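Local coordinates for PrgZ (Enterococcus faecalis, PDB 4FAJ), which acts as an extracellular, membrane-anchored pheromone receptor that binds peptide and, like other family 5 solute-binding proteins, probably takes part in peptide uptake, at residues Thr235-Asn243 against Trp253-Tyr261; Asp263-Phe274 against Asp556-Lys564. All coordinates share one frame; numbering follows the deposited sequence.

Contact 1 of 2, residues Thr235-Asn243 against Trp253-Tyr261; sequences TNGAFNLTN and WTISKNKEY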
loop_
_atom_site.group_PDB
_atom_site.type_symbol
_atom_site.label_atom_id
_atom_site.label_comp_id
_atom_site.label_asym_id
_atom_site.label_seq_id
_atom_site.Cartn_x
_atom_site.Cartn_y
_atom_site.Cartn_z
ATOM N N THR A 235 -15.790 -3.362 15.127
ATOM C CA THR A 235 -15.208 -2.178 14.506
ATOM C C THR A 235 -15.661 -0.901 15.212
ATOM O O THR A 235 -16.450 -0.956 16.154
ATOM C CB THR A 235 -15.556 -2.130 13.017
ATOM O OG1 THR A 235 -16.971 -1.986 12.857
ATOM C CG2 THR A 235 -15.064 -3.401 12.321
ATOM N N ASN A 236 -15.136 0.240 14.778
ATOM C CA ASN A 236 -15.352 1.495 15.508
ATOM C C ASN A 236 -15.410 2.751 14.653
ATOM O O ASN A 236 -15.213 3.860 15.173
ATOM C CB ASN A 236 -14.220 1.674 16.526
ATOM C CG ASN A 236 -12.861 1.832 15.857
ATOM O OD1 ASN A 236 -12.649 1.357 14.738
ATOM N ND2 ASN A 236 -11.934 2.503 16.539
ATOM N N GLY A 237 -15.678 2.598 13.356
ATOM C CA GLY A 237 -15.570 3.698 12.409
ATOM C C GLY A 237 -16.879 4.335 11.995
ATOM O O GLY A 237 -17.922 4.087 12.582
ATOM N N ALA A 238 -16.795 5.169 10.969
ATOM C CA ALA A 238 -17.942 5.911 10.452
ATOM C C ALA A 238 -19.053 4.988 9.962
ATOM O O ALA A 238 -20.239 5.322 10.056
ATOM C CB ALA A 238 -17.489 6.835 9.329
ATOM N N PHE A 239 -18.655 3.833 9.437
ATOM C CA PHE A 239 -19.583 2.838 8.928
ATOM C C PHE A 239 -19.334 1.487 9.571
ATOM O O PHE A 239 -18.258 1.243 10.095
ATOM C CB PHE A 239 -19.433 2.741 7.410
ATOM C CG PHE A 239 -19.610 4.047 6.719
ATOM C CD1 PHE A 239 -20.876 4.481 6.345
ATOM C CD2 PHE A 239 -18.513 4.862 6.453
ATOM C CE1 PHE A 239 -21.049 5.710 5.715
ATOM C CE2 PHE A 239 -18.680 6.076 5.826
ATOM C CZ PHE A 239 -19.958 6.506 5.458
ATOM N N ASN A 240 -20.360 0.637 9.567
ATOM C CA ASN A 240 -20.244 -0.759 9.971
ATOM C C ASN A 240 -20.188 -1.621 8.719
ATOM O O ASN A 240 -20.763 -1.267 7.703
ATOM C CB ASN A 240 -21.468 -1.210 10.774
ATOM C CG ASN A 240 -21.534 -0.609 12.160
ATOM O OD1 ASN A 240 -20.518 -0.290 12.765
ATOM N ND2 ASN A 240 -22.757 -0.493 12.689
ATOM N N LEU A 241 -19.512 -2.754 8.778
ATOM C CA LEU A 241 -19.532 -3.695 7.646
ATOM C C LEU A 241 -20.765 -4.565 7.822
ATOM O O LEU A 241 -20.825 -5.359 8.763
ATOM C CB LEU A 241 -18.266 -4.542 7.605
ATOM C CG LEU A 241 -18.187 -5.586 6.477
ATOM C CD1 LEU A 241 -18.140 -4.924 5.108
ATOM C CD2 LEU A 241 -16.977 -6.498 6.670
ATOM N N THR A 242 -21.760 -4.385 6.954
ATOM C CA THR A 242 -23.058 -5.064 7.111
ATOM C C THR A 242 -23.289 -6.229 6.133
ATOM O O THR A 242 -24.162 -7.060 6.369
ATOM C CB THR A 242 -24.241 -4.058 7.037
ATOM O OG1 THR A 242 -24.115 -3.230 5.875
ATOM C CG2 THR A 242 -24.261 -3.160 8.283
ATOM N N ASN A 243 -22.509 -6.302 5.053
ATOM C CA ASN A 243 -22.647 -7.389 4.075
ATOM C C ASN A 243 -21.308 -7.717 3.427
ATOM O O ASN A 243 -20.753 -6.895 2.709
ATOM C CB ASN A 243 -23.660 -6.987 2.995
ATOM C CG ASN A 243 -24.179 -8.166 2.196
ATOM O OD1 ASN A 243 -23.520 -9.197 2.069
ATOM N ND2 ASN A 243 -25.387 -8.015 1.649
ATOM N N TRP A 253 -19.644 -5.956 -1.534
ATOM C CA TRP A 253 -19.896 -5.759 -0.111
ATOM C C TRP A 253 -20.599 -4.433 0.146
ATOM O O TRP A 253 -20.634 -3.541 -0.723
ATOM C CB TRP A 253 -18.612 -5.906 0.723
ATOM C CG TRP A 253 -17.496 -5.016 0.329
ATOM C CD1 TRP A 253 -17.194 -3.799 0.861
ATOM C CD2 TRP A 253 -16.511 -5.274 -0.670
ATOM N NE1 TRP A 253 -16.084 -3.275 0.249
ATOM C CE2 TRP A 253 -15.650 -4.157 -0.703
ATOM C CE3 TRP A 253 -16.276 -6.336 -1.550
ATOM C CZ2 TRP A 253 -14.563 -4.080 -1.570
ATOM C CZ3 TRP A 253 -15.206 -6.250 -2.423
ATOM C CH2 TRP A 253 -14.358 -5.137 -2.421
ATOM N N THR A 254 -21.178 -4.313 1.334
ATOM C CA THR A 254 -21.918 -3.115 1.737
ATOM C C THR A 254 -21.506 -2.668 3.141
ATOM O O THR A 254 -21.324 -3.498 4.043
ATOM C CB THR A 254 -23.459 -3.370 1.736
ATOM O OG1 THR A 254 -23.909 -3.708 0.411
ATOM C CG2 THR A 254 -24.212 -2.130 2.238
ATOM N N ILE A 255 -21.341 -1.354 3.315
ATOM C CA ILE A 255 -21.128 -0.765 4.635
ATOM C C ILE A 255 -22.275 0.196 4.910
ATOM O O ILE A 255 -22.839 0.778 3.985
ATOM C CB ILE A 255 -19.741 -0.051 4.765
ATOM C CG1 ILE A 255 -19.697 1.232 3.913
ATOM C CG2 ILE A 255 -18.618 -1.019 4.370
ATOM C CD1 ILE A 255 -18.306 1.943 3.848
ATOM N N SER A 256 -22.618 0.354 6.187
ATOM C CA SER A 256 -23.777 1.147 6.584
ATOM C C SER A 256 -23.404 2.059 7.749
ATOM O O SER A 256 -22.547 1.712 8.562
ATOM C CB SER A 256 -24.921 0.220 6.998
ATOM O OG SER A 256 -25.299 -0.625 5.927
ATOM N N LYS A 257 -24.062 3.206 7.851
ATOM C CA LYS A 257 -23.729 4.164 8.896
ATOM C C LYS A 257 -23.738 3.528 10.289
ATOM O O LYS A 257 -24.691 2.857 10.664
ATOM C CB LYS A 257 -24.679 5.368 8.876
ATOM C CG LYS A 257 -24.337 6.398 9.955
ATOM C CD LYS A 257 -25.185 7.660 9.838
ATOM C CE LYS A 257 -25.138 8.462 11.130
ATOM N NZ LYS A 257 -25.495 9.898 10.934
ATOM N N ASN A 258 -22.656 3.758 11.033
ATOM C CA ASN A 258 -22.498 3.301 12.412
ATOM C C ASN A 258 -23.025 4.365 13.377
ATOM O O ASN A 258 -22.357 5.363 13.638
ATOM C CB ASN A 258 -21.012 3.042 12.699
ATOM C CG ASN A 258 -20.738 2.657 14.144
ATOM O OD1 ASN A 258 -21.655 2.425 14.940
ATOM N ND2 ASN A 258 -19.464 2.559 14.480
ATOM N N LYS A 259 -24.220 4.133 13.910
ATOM C CA LYS A 259 -24.867 5.099 14.795
ATOM C C LYS A 259 -24.167 5.235 16.149
ATOM O O LYS A 259 -24.410 6.206 16.858
ATOM C CB LYS A 259 -26.348 4.753 14.988
ATOM C CG LYS A 259 -27.184 4.989 13.732
ATOM C CD LYS A 259 -28.581 5.498 14.074
ATOM C CE LYS A 259 -29.310 6.030 12.842
ATOM N NZ LYS A 259 -29.824 4.930 11.972
ATOM N N GLU A 260 -23.283 4.292 16.484
ATOM C CA GLU A 260 -22.496 4.357 17.724
ATOM C C GLU A 260 -21.148 5.070 17.546
ATOM O O GLU A 260 -20.380 5.194 18.500
ATOM C CB GLU A 260 -22.251 2.941 18.270
ATOM C CG GLU A 260 -23.499 2.243 18.772
ATOM C CD GLU A 260 -24.084 2.894 20.023
ATOM O OE1 GLU A 260 -23.310 3.318 20.922
ATOM O OE2 GLU A 260 -25.325 2.965 20.111
ATOM N N TYR A 261 -20.858 5.522 16.330
ATOM C CA TYR A 261 -19.627 6.256 16.037
ATOM C C TYR A 261 -19.635 7.618 16.732
ATOM O O TYR A 261 -20.655 8.317 16.712
ATOM C CB TYR A 261 -19.491 6.424 14.524
ATOM C CG TYR A 261 -18.301 7.239 14.080
ATOM C CD1 TYR A 261 -17.015 6.931 14.514
ATOM C CD2 TYR A 261 -18.462 8.317 13.204
ATOM C CE1 TYR A 261 -15.916 7.683 14.090
ATOM C CE2 TYR A 261 -17.377 9.068 12.782
ATOM C CZ TYR A 261 -16.113 8.760 13.226
ATOM O OH TYR A 261 -15.045 9.517 12.797
HETATM O O HOH W 1 -21.550 7.278 11.651
HETATM O O HOH W 2 -23.019 0.210 15.854
HETATM O O HOH W 3 -24.748 0.030 10.752
#

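Contact 2 of 2, residues Asp263-Phe274 against Asp556-Lys564; sequences DQKDVSMDKINF and DYKKMRIEK. With ZN (zinc ion), chain E.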
loop_
_atom_site.group_PDB
_atom_site.type_symbol
_atom_site.label_atom_id
_atom_site.label_comp_id
_atom_site.label_asym_id
_atom_site.label_seq_id
_atom_site.Cartn_x
_atom_site.Cartn_y
_atom_site.Cartn_z
ATOM N N ASP A 263 -18.440 10.476 16.081
ATOM C CA ASP A 263 -18.707 11.606 15.206
ATOM C C ASP A 263 -19.781 11.300 14.159
ATOM O O ASP A 263 -19.736 11.823 13.042
ATOM C CB ASP A 263 -17.409 12.024 14.524
ATOM C CG ASP A 263 -17.381 13.489 14.150
ATOM O OD1 ASP A 263 -18.252 14.263 14.583
ATOM O OD2 ASP A 263 -16.459 13.865 13.406
ATOM N N GLN A 264 -20.765 10.480 14.532
ATOM C CA GLN A 264 -21.857 10.117 13.628
ATOM C C GLN A 264 -22.612 11.332 13.052
ATOM O O GLN A 264 -23.144 11.263 11.938
ATOM C CB GLN A 264 -22.834 9.149 14.315
ATOM C CG GLN A 264 -23.655 9.751 15.468
ATOM C CD GLN A 264 -24.846 10.584 14.994
ATOM O OE1 GLN A 264 -25.448 10.302 13.955
ATOM N NE2 GLN A 264 -25.191 11.620 15.765
ATOM N N LYS A 265 -22.640 12.439 13.795
ATOM C CA LYS A 265 -23.309 13.665 13.329
ATOM C C LYS A 265 -22.764 14.210 11.988
ATOM O O LYS A 265 -23.484 14.893 11.258
ATOM C CB LYS A 265 -23.256 14.756 14.408
ATOM C CG LYS A 265 -21.928 15.509 14.490
ATOM C CD LYS A 265 -21.965 16.606 15.563
ATOM C CE LYS A 265 -20.612 17.292 15.700
ATOM N NZ LYS A 265 -19.549 16.340 16.124
ATOM N N ASP A 266 -21.508 13.906 11.671
ATOM C CA ASP A 266 -20.887 14.327 10.401
ATOM C C ASP A 266 -21.150 13.394 9.210
ATOM O O ASP A 266 -20.791 13.720 8.075
ATOM C CB ASP A 266 -19.368 14.433 10.582
ATOM C CG ASP A 266 -18.934 15.718 11.253
ATOM O OD1 ASP A 266 -19.785 16.508 11.708
ATOM O OD2 ASP A 266 -17.707 15.931 11.327
ATOM N N VAL A 267 -21.746 12.232 9.466
ATOM C CA VAL A 267 -21.921 11.208 8.452
ATOM C C VAL A 267 -23.322 11.269 7.837
ATOM O O VAL A 267 -24.319 11.125 8.546
ATOM C CB VAL A 267 -21.653 9.803 9.062
ATOM C CG1 VAL A 267 -21.716 8.711 7.991
ATOM C CG2 VAL A 267 -20.286 9.792 9.724
ATOM N N SER A 268 -23.393 11.477 6.524
ATOM C CA SER A 268 -24.690 11.554 5.817
ATOM C C SER A 268 -25.109 10.258 5.145
ATOM O O SER A 268 -26.290 10.007 5.005
ATOM C CB SER A 268 -24.673 12.646 4.750
ATOM O OG SER A 268 -24.315 13.898 5.301
ATOM N N MET A 269 -24.152 9.453 4.681
ATOM C CA MET A 269 -24.505 8.273 3.906
ATOM C C MET A 269 -25.157 7.206 4.783
ATOM O O MET A 269 -24.664 6.897 5.864
ATOM C CB MET A 269 -23.275 7.691 3.199
ATOM C CG MET A 269 -22.648 8.628 2.174
ATOM S SD MET A 269 -23.708 8.992 0.762
ATOM C CE MET A 269 -23.724 7.428 -0.111
ATOM N N ASP A 270 -26.266 6.650 4.298
ATOM C CA ASP A 270 -26.950 5.538 4.957
ATOM C C ASP A 270 -26.214 4.240 4.668
ATOM O O ASP A 270 -26.025 3.407 5.549
ATOM C CB ASP A 270 -28.378 5.403 4.439
ATOM C CG ASP A 270 -29.260 6.602 4.792
ATOM O OD1 ASP A 270 -28.959 7.347 5.750
ATOM O OD2 ASP A 270 -30.273 6.791 4.091
ATOM N N LYS A 271 -25.827 4.063 3.413
ATOM C CA LYS A 271 -24.985 2.937 3.033
ATOM C C LYS A 271 -24.265 3.189 1.725
ATOM O O LYS A 271 -24.694 3.998 0.890
ATOM C CB LYS A 271 -25.769 1.623 2.960
ATOM C CG LYS A 271 -27.032 1.677 2.152
ATOM C CD LYS A 271 -27.604 0.257 1.881
ATOM C CE LYS A 271 -27.280 -0.195 0.452
ATOM N NZ LYS A 271 -27.445 -1.668 0.191
ATOM N N ILE A 272 -23.152 2.483 1.581
ATOM C CA ILE A 272 -22.346 2.513 0.386
ATOM C C ILE A 272 -22.098 1.065 -0.010
ATOM O O ILE A 272 -21.667 0.262 0.820
ATOM C CB ILE A 272 -20.999 3.243 0.623
ATOM C CG1 ILE A 272 -21.208 4.545 1.398
ATOM C CG2 ILE A 272 -20.298 3.498 -0.701
ATOM C CD1 ILE A 272 -19.916 5.268 1.756
ATOM N N ASN A 273 -22.414 0.741 -1.260
ATOM C CA ASN A 273 -22.163 -0.579 -1.845
ATOM C C ASN A 273 -20.864 -0.563 -2.637
ATOM O O ASN A 273 -20.466 0.475 -3.162
ATOM C CB ASN A 273 -23.327 -0.977 -2.763
ATOM C CG ASN A 273 -24.673 -0.918 -2.062
ATOM O OD1 ASN A 273 -25.542 -0.102 -2.409
ATOM N ND2 ASN A 273 -24.842 -1.755 -1.058
ATOM N N PHE A 274 -20.180 -1.706 -2.709
ATOM C CA PHE A 274 -18.952 -1.813 -3.498
ATOM C C PHE A 274 -19.050 -2.995 -4.458
ATOM O O PHE A 274 -19.605 -4.035 -4.099
ATOM C CB PHE A 274 -17.735 -1.959 -2.591
ATOM C CG PHE A 274 -17.494 -0.753 -1.725
ATOM C CD1 PHE A 274 -16.619 0.248 -2.129
ATOM C CD2 PHE A 274 -18.174 -0.603 -0.524
ATOM C CE1 PHE A 274 -16.411 1.374 -1.344
ATOM C CE2 PHE A 274 -17.967 0.521 0.271
ATOM C CZ PHE A 274 -17.084 1.518 -0.155
ATOM N N ASP A 556 -11.639 8.251 1.808
ATOM C CA ASP A 556 -12.353 8.460 3.059
ATOM C C ASP A 556 -13.759 8.964 2.728
ATOM O O ASP A 556 -13.940 10.079 2.223
ATOM C CB ASP A 556 -11.617 9.466 3.948
ATOM C CG ASP A 556 -12.248 9.605 5.331
ATOM O OD1 ASP A 556 -13.297 8.976 5.584
ATOM O OD2 ASP A 556 -11.672 10.327 6.175
ATOM N N TYR A 557 -14.742 8.118 2.998
ATOM C CA TYR A 557 -16.135 8.406 2.678
ATOM C C TYR A 557 -16.922 9.003 3.855
ATOM O O TYR A 557 -18.133 9.201 3.756
ATOM C CB TYR A 557 -16.815 7.115 2.239
ATOM C CG TYR A 557 -16.114 6.411 1.097
ATOM C CD1 TYR A 557 -15.990 7.012 -0.140
ATOM C CD2 TYR A 557 -15.593 5.125 1.255
ATOM C CE1 TYR A 557 -15.358 6.360 -1.202
ATOM C CE2 TYR A 557 -14.967 4.476 0.216
ATOM C CZ TYR A 557 -14.862 5.092 -1.020
ATOM O OH TYR A 557 -14.234 4.442 -2.060
ATOM N N LYS A 558 -16.237 9.293 4.961
ATOM C CA LYS A 558 -16.892 9.727 6.192
ATOM C C LYS A 558 -17.925 10.840 5.961
ATOM O O LYS A 558 -19.044 10.759 6.454
ATOM C CB LYS A 558 -15.853 10.202 7.219
ATOM C CG LYS A 558 -16.461 10.842 8.481
ATOM C CD LYS A 558 -15.381 11.137 9.534
ATOM C CE LYS A 558 -15.925 12.015 10.635
ATOM N NZ LYS A 558 -14.861 12.420 11.588
ATOM N N LYS A 559 -17.533 11.875 5.228
ATOM C CA LYS A 559 -18.373 13.055 5.048
ATOM C C LYS A 559 -19.041 13.078 3.668
ATOM O O LYS A 559 -19.623 14.090 3.268
ATOM C CB LYS A 559 -17.556 14.329 5.284
ATOM C CG LYS A 559 -17.104 14.518 6.729
ATOM C CD LYS A 559 -16.428 15.888 6.918
ATOM C CE LYS A 559 -15.588 15.972 8.203
ATOM N NZ LYS A 559 -16.276 16.702 9.314
ATOM N N MET A 560 -18.990 11.948 2.964
ATOM C CA MET A 560 -19.628 11.800 1.654
ATOM C C MET A 560 -21.120 12.121 1.729
ATOM O O MET A 560 -21.773 11.788 2.718
ATOM C CB MET A 560 -19.439 10.363 1.153
ATOM C CG MET A 560 -20.078 10.021 -0.184
ATOM S SD MET A 560 -19.707 8.308 -0.636
ATOM C CE MET A 560 -20.543 8.205 -2.214
ATOM N N ARG A 561 -21.649 12.762 0.689
ATOM C CA ARG A 561 -23.097 12.971 0.559
ATOM C C ARG A 561 -23.538 13.013 -0.907
ATOM O O ARG A 561 -22.722 13.229 -1.799
ATOM C CB ARG A 561 -23.532 14.250 1.278
ATOM C CG ARG A 561 -23.080 15.533 0.611
ATOM C CD ARG A 561 -23.507 16.755 1.414
ATOM N NE ARG A 561 -23.424 17.969 0.600
ATOM C CZ ARG A 561 -22.335 18.722 0.452
ATOM N NH1 ARG A 561 -21.207 18.422 1.070
ATOM N NH2 ARG A 561 -22.378 19.803 -0.321
ATOM N N ILE A 562 -24.831 12.795 -1.141
ATOM C CA ILE A 562 -25.406 12.805 -2.478
ATOM C C ILE A 562 -26.262 14.060 -2.607
ATOM O O ILE A 562 -27.186 14.260 -1.822
ATOM C CB ILE A 562 -26.283 11.554 -2.751
ATOM C CG1 ILE A 562 -25.529 10.259 -2.438
ATOM C CG2 ILE A 562 -26.764 11.535 -4.200
ATOM C CD1 ILE A 562 -24.211 10.105 -3.198
ATOM N N GLU A 563 -25.937 14.903 -3.587
ATOM C CA GLU A 563 -26.719 16.102 -3.897
ATOM C C GLU A 563 -27.265 16.016 -5.320
ATOM O O GLU A 563 -26.482 15.963 -6.268
ATOM C CB GLU A 563 -25.840 17.348 -3.809
ATOM C CG GLU A 563 -25.512 17.826 -2.409
ATOM C CD GLU A 563 -25.015 19.279 -2.392
ATOM O OE1 GLU A 563 -24.894 19.904 -3.478
ATOM O OE2 GLU A 563 -24.744 19.797 -1.289
ATOM N N LYS A 564 -28.590 16.030 -5.466
ATOM C CA LYS A 564 -29.262 16.029 -6.785
ATOM C C LYS A 564 -28.853 14.867 -7.700
ATOM O O LYS A 564 -29.562 13.863 -7.808
ATOM C CB LYS A 564 -29.029 17.360 -7.511
ATOM C CG LYS A 564 -29.665 18.553 -6.817
ATOM C CD LYS A 564 -29.510 19.828 -7.643
ATOM C CE LYS A 564 -30.294 20.991 -7.038
ATOM N NZ LYS A 564 -31.767 20.810 -7.188
HETATM ZN ZN ZN E . -16.541 15.910 12.902
HETATM O O HOH W 4 -21.780 14.448 5.819
HETATM O O HOH W 5 -21.271 10.436 4.858
#

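Contact 1 of 2, residues Thr235-Asn243 against Trp253-Tyr261
Strands 239-243 and 253-257 run antiparallel, with 141° between their directions and 4.2 Å between axes at closest; Asn240 and Ser256 exchange two backbone hydrogen bonds, and a classic beta bulge sets Thr242 and Asn243 opposite Thr254. At the bulge Thr254 O accepts from both Thr242 N (3.1 Å) and Asn243 N (3.2 Å), which arrive from the same face of its carbonyl plane. Beside it the hydroxyls Thr242 OG1 and Ser256 OG are hydrogen-bonded at 2.9 Å. Ile255 shares its face with Leu241: its CG2 meets Leu241 CD1, while its CD1 lies 3.8 Å from Phe239 CG. The two strands form a beta hairpin, and Leu86 and Val90, of helix 81-90, pack on Ile255. Beyond the paired strands Asn258 ties the residues leaving strand 253-257 to those entering strand 239-243. Its CG is anti to the backbone N (chi1 176°), which directs the amide at Gly237, whose O takes Asn258 ND2 in the carbonyl plane at 2.9 Å. The amide's OD1 accepts from Glu260 N above the carbonyl plane, an Asx turn within the type I turn Asn258-Tyr261. One water joins Asn258 OD1 to Asn240 ND2; a second links Asn240 ND2 to Lys257 O. Tyr261 turns a ring face to Ala238, whose CA makes a CH-pi contact 3.9 Å from the centroid, while Tyr261 OH hydrogen-bonds Glu92 OE2.

Contact 2 of 2, residues Asp263-Phe274 against Asp556-Lys564
Asp263 and Asp266 meet Lys558 and Lys559 around a zinc ion at one end of the contact, while Met269, Ile272 and Phe274 pack on Tyr557, Met560 and Ile562 at the other. The packed end is buried. Met269, bent at its second and third torsions, folds over Met560, with 3.8 Å between Met269 CG and Met560 CG, and lays its sulfur on Ile562 CG1. Ile272 CD1 fits against Tyr557 CB at 3.6 Å and touches Met560 SD. The Phe274 ring presents its edge to Tyr557 CE2, the two ring planes inclined at 53°. Here the C-terminal tail returns to the fold: a type I turn from Tyr557 to Met560, overlapping an Asx turn in which Asp556 OD1 accepts from Lys558 N, leads into strand 561-562, which pairs with strand 543-544, while Leu64 and Ala62 of strand 61-66 touch Tyr557 and Met560. Between the ends one water donates to Lys558 O and Met560 O and accepts from Met269 N. The zinc end is polar: Lys559 and Asp266 form its looser, solvent side, Asp263 and Lys558 lying deeper. Zinc binds Asp263 OD2 at 2.1 Å and Asp266 OD2 at 2.0 Å. Lys558, CG anti to the backbone N (chi1 173°) and chain extended beyond, reaches Asp263 OD2 on its anti side with NZ at 2.8 Å; Lys559 NZ comes to Asp266 OD2 from above the carboxylate plane at 2.6 Å. Each oxygen thus serves metal and ammonium; the carboxylates probably offset the positive charge of zinc and lysines, which probably favours their ionised form. Lys265 NZ separately salt-bridges Asp263 OD1.

In the fold
Contact 1 closes before contact 2 opens along the chain, and their centres lie 11 Å apart on the same side of the molecule. They share one mixed sheet ordered 61-66, 271-276, 252-257, 239-243: contact 1 pairs its last two strands, and contact 2 packs the C-terminal tail on strand 271-276 and the loop leading into it. Backbone bonds such as Ile255 with Ile272 join these neighbours, and the rings of Trp253 and Phe274 meet nearly parallel. Tyr261 OH also hydrogen-bonds Lys558 NZ, tying the turn after the hairpin to the zinc end. N-terminal, middle and C-terminal parts of the chain therefore build one region, consistent with the discontinuous domains of other family 5 solute-binding proteins.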